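ABC transporter (Caldanaerobius, PDB 4G68) probably serves as the extracellular solute-binding protein of an ABC transporter, capturing xylan-derived sugars for uptake by a thermophilic bacterium. Local coordinates at residues C[155-160]-C[272-277]; C[296-301]-C[378-383]. All coordinates share one frame; numbering follows the deposited sequence.

Contact 1: residues C[155-160]-C[272-277]; sequences SVLYIN and AAMYFG
An antiparallel beta ladder pairs Val156, Leu157, Tyr158 and Ile159 with Gly277, Phe276, Tyr275 and Met274. Val156 and Gly277 form a hydrogen-bonded pair, with Val156 N 2.8 Å from Gly277 O. Tyr158 and Tyr275 form the next, where Tyr158 N donates to Tyr275 O at 2.9 Å. The return bond, Tyr275 N to Tyr158 O, is longer at 3.3 Å. Asn160 N adds a bond to Ala273 O. A water bridges Asn160 ND2 and Ala272 O, while Asn160 OD1 caps Leu163 N of the following helix. The tyrosine side chains leave the sheet together, as neighbours. Their rings meet obliquely, planes at 69°, with CD2 of Tyr158 3.5 Å from CD2 of Tyr275. Val156 CG1 covers the centre of one face of the Tyr158 ring. Leu157, Ile159, Met274 and Phe276 occupy the other side of the sheet. Phe276 CG is anti to its backbone N (chi1 175°), and the ring's CZ reaches Ser155 CB at 3.6 Å. The backbone of Gly277 calls for glycine, since a CB would collide with Phe276 O. Both tyrosine rings also meet Phe285 edge-to-face. This is a buried strand pair in the mixed sheet of a periplasmic-binding-protein fold.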
loop_
_atom_site.group_PDB
_atom_site.type_symbol
_atom_site.label_atom_id
_atom_site.label_comp_id
_atom_site.label_asym_id
_atom_site.label_seq_id
_atom_site.Cartn_x
_atom_site.Cartn_y
_atom_site.Cartn_z
ATOM N N SER C 155 1.488 6.375 -3.271
ATOM C CA SER C 155 1.685 5.824 -4.655
ATOM C C SER C 155 2.971 6.329 -5.285
ATOM O O SER C 155 3.224 7.558 -5.263
ATOM C CB SER C 155 0.493 6.161 -5.566
ATOM O OG SER C 155 0.056 7.538 -5.405
ATOM N N VAL C 156 3.709 5.444 -5.971
ATOM C CA VAL C 156 4.983 5.866 -6.553
ATOM C C VAL C 156 5.124 5.295 -7.954
ATOM O O VAL C 156 4.853 4.114 -8.133
ATOM C CB VAL C 156 6.170 5.305 -5.745
ATOM C CG1 VAL C 156 7.525 5.692 -6.365
ATOM C CG2 VAL C 156 6.097 5.794 -4.298
ATOM N N LEU C 157 5.600 6.135 -8.916
ATOM C CA LEU C 157 6.118 5.638 -10.188
ATOM C C LEU C 157 7.631 5.472 -10.017
ATOM O O LEU C 157 8.370 6.445 -9.779
ATOM C CB LEU C 157 5.728 6.565 -11.379
ATOM C CG LEU C 157 6.256 6.248 -12.807
ATOM C CD1 LEU C 157 5.880 4.856 -13.310
ATOM C CD2 LEU C 157 5.801 7.329 -13.777
ATOM N N TYR C 158 8.102 4.232 -10.201
ATOM C CA TYR C 158 9.530 3.921 -10.178
ATOM C C TYR C 158 10.047 3.915 -11.598
ATOM O O TYR C 158 9.465 3.268 -12.455
ATOM C CB TYR C 158 9.764 2.539 -9.555
ATOM C CG TYR C 158 9.277 2.446 -8.132
ATOM C CD1 TYR C 158 10.115 2.750 -7.071
ATOM C CD2 TYR C 158 7.995 1.987 -7.842
ATOM C CE1 TYR C 158 9.681 2.641 -5.750
ATOM C CE2 TYR C 158 7.548 1.888 -6.526
ATOM C CZ TYR C 158 8.387 2.203 -5.501
ATOM O OH TYR C 158 7.919 2.072 -4.209
ATOM N N ILE C 159 11.148 4.645 -11.826
ATOM C CA ILE C 159 11.787 4.797 -13.132
ATOM C C ILE C 159 13.173 4.144 -13.050
ATOM O O ILE C 159 13.984 4.548 -12.212
ATOM C CB ILE C 159 11.970 6.337 -13.430
ATOM C CG1 ILE C 159 10.636 7.049 -13.389
ATOM C CG2 ILE C 159 12.749 6.640 -14.731
ATOM C CD1 ILE C 159 9.676 6.426 -14.370
ATOM N N ASN C 160 13.443 3.143 -13.887
ATOM C CA ASN C 160 14.814 2.651 -14.040
ATOM C C ASN C 160 15.582 3.656 -14.903
ATOM O O ASN C 160 15.448 3.608 -16.138
ATOM C CB ASN C 160 14.826 1.266 -14.716
ATOM C CG ASN C 160 16.234 0.679 -14.821
ATOM O OD1 ASN C 160 17.181 1.403 -15.117
ATOM N ND2 ASN C 160 16.387 -0.602 -14.552
ATOM N N ALA C 272 12.374 -4.318 -16.678
ATOM C CA ALA C 272 11.286 -3.397 -17.126
ATOM C C ALA C 272 11.680 -1.957 -16.890
ATOM O O ALA C 272 12.406 -1.679 -15.898
ATOM C CB ALA C 272 9.983 -3.708 -16.407
ATOM N N ALA C 273 11.232 -1.062 -17.800
ATOM C CA ALA C 273 11.442 0.435 -17.659
ATOM C C ALA C 273 10.884 1.012 -16.352
ATOM O O ALA C 273 11.612 1.780 -15.674
ATOM C CB ALA C 273 10.793 1.185 -18.826
ATOM N N MET C 274 9.597 0.664 -16.053
ATOM C CA MET C 274 8.771 1.211 -14.979
ATOM C C MET C 274 8.001 0.180 -14.141
ATOM O O MET C 274 7.920 -1.001 -14.488
ATOM C CB MET C 274 7.768 2.323 -15.476
ATOM C CG MET C 274 8.336 3.360 -16.458
ATOM S SD MET C 274 7.154 4.480 -17.265
ATOM C CE MET C 274 6.932 5.766 -16.043
ATOM N N TYR C 275 7.609 0.629 -12.930
ATOM C CA TYR C 275 6.724 -0.114 -11.993
ATOM C C TYR C 275 5.934 0.934 -11.313
ATOM O O TYR C 275 6.489 1.993 -10.936
ATOM C CB TYR C 275 7.531 -0.685 -10.932
ATOM C CG TYR C 275 6.864 -1.537 -9.938
ATOM C CD1 TYR C 275 6.876 -2.932 -10.076
ATOM C CD2 TYR C 275 6.321 -0.980 -8.749
ATOM C CE1 TYR C 275 6.286 -3.744 -9.121
ATOM C CE2 TYR C 275 5.733 -1.805 -7.800
ATOM C CZ TYR C 275 5.713 -3.177 -7.976
ATOM O OH TYR C 275 5.089 -3.987 -7.016
ATOM N N PHE C 276 4.664 0.624 -11.071
ATOM C CA PHE C 276 3.891 1.539 -10.303
ATOM C C PHE C 276 3.201 0.881 -9.112
ATOM O O PHE C 276 2.565 -0.135 -9.222
ATOM C CB PHE C 276 2.874 2.251 -11.200
ATOM C CG PHE C 276 1.967 3.140 -10.445
ATOM C CD1 PHE C 276 2.387 4.403 -10.067
ATOM C CD2 PHE C 276 0.696 2.700 -10.062
ATOM C CE1 PHE C 276 1.585 5.229 -9.309
ATOM C CE2 PHE C 276 -0.103 3.519 -9.280
ATOM C CZ PHE C 276 0.327 4.767 -8.930
ATOM N N GLY C 277 3.355 1.472 -7.944
ATOM C CA GLY C 277 2.665 0.823 -6.880
ATOM C C GLY C 277 2.864 1.553 -5.614
ATOM O O GLY C 277 2.981 2.796 -5.603
HETATM O O HOH W 1 14.243 -2.029 -13.946
#

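Contact 2: residues C[296-301]-C[378-383]; sequences KIEAVR and MNNIVA
The side chains of Arg301 and Ile381 pass one another, running opposite ways, while the Arg301 guanidinium lies with one face over Asn380 O. That oxygen sits 3.0 Å from Arg301 CZ, above the centre of the group. NE and NH2 of Arg301 lie close to it but are poorly angled for a direct bond. Arg301 NE instead donates to a water at 2.8 Å, and the water donates to Ile381 O. Ala383 O lies near the guanidinium plane at its edge. The chain of Arg301 is extended from CG to NE, which sets NE within reach of that water. Here strand 297-300 packs against the C-terminal end of helix 372-382; the strand and residues 378-382 run 36° apart. The turn is a wider pi-type one, closed by Ala383 N to Met378 O. An alanine in place of Arg301 would probably leave the bridging water without its NE partner and uncover the carbonyl of Asn380. With Asn380 CG anti to the carbonyl carbon (chi1 -67°), the amide is turned to the strand and ND2 donates to Ala299 O at 2.7 Å. Ala299 O lies 18° out of the Asn380 amide plane. Ile381 CD1 reaches Val300 O at 3.8 Å and Ala299 CB at 4.1 Å. Leu373 and Ile377 also touch Ala299.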
loop_
_atom_site.group_PDB
_atom_site.type_symbol
_atom_site.label_atom_id
_atom_site.label_comp_id
_atom_site.label_asym_id
_atom_site.label_seq_id
_atom_site.Cartn_x
_atom_site.Cartn_y
_atom_site.Cartn_z
ATOM N N LYS C 296 20.048 2.785 -9.321
ATOM C CA LYS C 296 19.547 3.051 -10.674
ATOM C C LYS C 296 18.098 3.573 -10.745
ATOM O O LYS C 296 17.596 3.875 -11.851
ATOM C CB LYS C 296 19.666 1.757 -11.500
ATOM C CG LYS C 296 21.063 1.212 -11.453
ATOM C CD LYS C 296 21.255 0.167 -12.519
ATOM C CE LYS C 296 22.668 -0.392 -12.454
ATOM N NZ LYS C 296 22.792 -1.462 -13.495
ATOM N N ILE C 297 17.446 3.650 -9.579
ATOM C CA ILE C 297 15.967 3.867 -9.457
ATOM C C ILE C 297 15.574 5.226 -8.888
ATOM O O ILE C 297 16.086 5.659 -7.812
ATOM C CB ILE C 297 15.270 2.785 -8.556
ATOM C CG1 ILE C 297 15.420 1.335 -9.122
ATOM C CG2 ILE C 297 13.818 3.224 -8.146
ATOM C CD1 ILE C 297 15.393 1.155 -10.644
ATOM N N GLU C 298 14.642 5.877 -9.596
ATOM C CA GLU C 298 14.090 7.185 -9.238
ATOM C C GLU C 298 12.583 7.028 -8.978
ATOM O O GLU C 298 11.875 6.341 -9.755
ATOM C CB GLU C 298 14.266 8.158 -10.396
ATOM C CG GLU C 298 14.050 9.598 -10.016
ATOM C CD GLU C 298 13.902 10.516 -11.225
ATOM O OE1 GLU C 298 14.025 10.028 -12.374
ATOM O OE2 GLU C 298 13.634 11.715 -11.006
ATOM N N ALA C 299 12.117 7.640 -7.885
ATOM C CA ALA C 299 10.711 7.740 -7.538
ATOM C C ALA C 299 10.143 9.116 -7.962
ATOM O O ALA C 299 10.663 10.180 -7.582
ATOM C CB ALA C 299 10.521 7.556 -6.015
ATOM N N VAL C 300 9.054 9.069 -8.725
ATOM C CA VAL C 300 8.256 10.237 -9.143
ATOM C C VAL C 300 6.726 10.075 -8.875
ATOM O O VAL C 300 6.222 8.971 -8.690
ATOM C CB VAL C 300 8.551 10.642 -10.633
ATOM C CG1 VAL C 300 10.057 10.833 -10.873
ATOM C CG2 VAL C 300 7.969 9.624 -11.622
ATOM N N ARG C 301 6.025 11.193 -8.812
ATOM C CA ARG C 301 4.573 11.213 -8.784
ATOM C C ARG C 301 4.011 10.562 -10.011
ATOM O O ARG C 301 4.685 10.512 -11.055
ATOM C CB ARG C 301 4.080 12.649 -8.797
ATOM C CG ARG C 301 4.236 13.300 -7.442
ATOM C CD ARG C 301 3.631 14.679 -7.455
ATOM N NE ARG C 301 3.996 15.254 -6.188
ATOM C CZ ARG C 301 4.857 16.240 -6.060
ATOM N NH1 ARG C 301 5.405 16.772 -7.157
ATOM N NH2 ARG C 301 5.143 16.698 -4.849
ATOM N N MET C 378 9.480 10.506 0.057
ATOM C CA MET C 378 9.072 11.653 0.876
ATOM C C MET C 378 9.015 12.989 0.092
ATOM O O MET C 378 7.964 13.661 0.054
ATOM C CB MET C 378 9.991 11.779 2.078
ATOM C CG MET C 378 9.571 10.897 3.230
ATOM S SD MET C 378 10.581 11.172 4.722
ATOM C CE MET C 378 10.130 12.739 5.205
ATOM N N ASN C 379 10.126 13.330 -0.559
ATOM C CA ASN C 379 10.294 14.584 -1.331
ATOM C C ASN C 379 9.518 14.760 -2.653
ATOM O O ASN C 379 8.883 15.796 -2.886
ATOM C CB ASN C 379 11.785 14.755 -1.621
ATOM C CG ASN C 379 12.568 15.054 -0.373
ATOM O OD1 ASN C 379 11.985 15.307 0.702
ATOM N ND2 ASN C 379 13.884 15.049 -0.498
ATOM N N ASN C 380 9.643 13.794 -3.542
ATOM C CA ASN C 380 8.905 13.829 -4.807
ATOM C C ASN C 380 7.429 13.501 -4.699
ATOM O O ASN C 380 6.682 13.903 -5.591
ATOM C CB ASN C 380 9.544 12.925 -5.839
ATOM C CG ASN C 380 10.925 13.428 -6.273
ATOM O OD1 ASN C 380 11.452 14.433 -5.731
ATOM N ND2 ASN C 380 11.544 12.701 -7.222
ATOM N N ILE C 381 6.990 12.781 -3.650
ATOM C CA ILE C 381 5.577 12.374 -3.570
ATOM C C ILE C 381 4.819 12.921 -2.368
ATOM O O ILE C 381 3.758 13.595 -2.512
ATOM C CB ILE C 381 5.363 10.809 -3.633
ATOM C CG1 ILE C 381 5.722 10.244 -5.006
ATOM C CG2 ILE C 381 3.888 10.473 -3.417
ATOM C CD1 ILE C 381 7.145 9.775 -5.133
ATOM N N VAL C 382 5.318 12.611 -1.181
ATOM C CA VAL C 382 4.515 12.937 -0.035
ATOM C C VAL C 382 4.506 14.455 0.320
ATOM O O VAL C 382 3.444 15.028 0.525
ATOM C CB VAL C 382 4.832 12.027 1.168
ATOM C CG1 VAL C 382 3.847 12.325 2.288
ATOM C CG2 VAL C 382 4.690 10.552 0.780
ATOM N N ALA C 383 5.690 15.070 0.354
ATOM C CA ALA C 383 5.855 16.497 0.748
ATOM C C ALA C 383 4.948 17.473 -0.033
ATOM O O ALA C 383 4.849 17.397 -1.257
ATOM C CB ALA C 383 7.326 16.898 0.605
HETATM O O HOH W 2 2.046 13.635 -4.928
#

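Overall arrangement
Strand 144-160 joins the two contacts, because strands 274-278 and 297-300 both pair with it. Their centres are about 10 Å apart. Probable hydrogen bonds from Ile159 N to Glu298 O and from Val300 N to Leu157 O connect them. Contact 1 is wholly buried. It is strand on strand, held by repeated backbone bonds and by apolar and aromatic packing. Contact 2 is strand on helix and partly exposed, so its chemistry is more polar: a side-chain amide, a guanidinium and helix-end carbonyls do much of the work. Ser155 and Val156 of contact 1 also pack on Ile381 and Ala299 of contact 2.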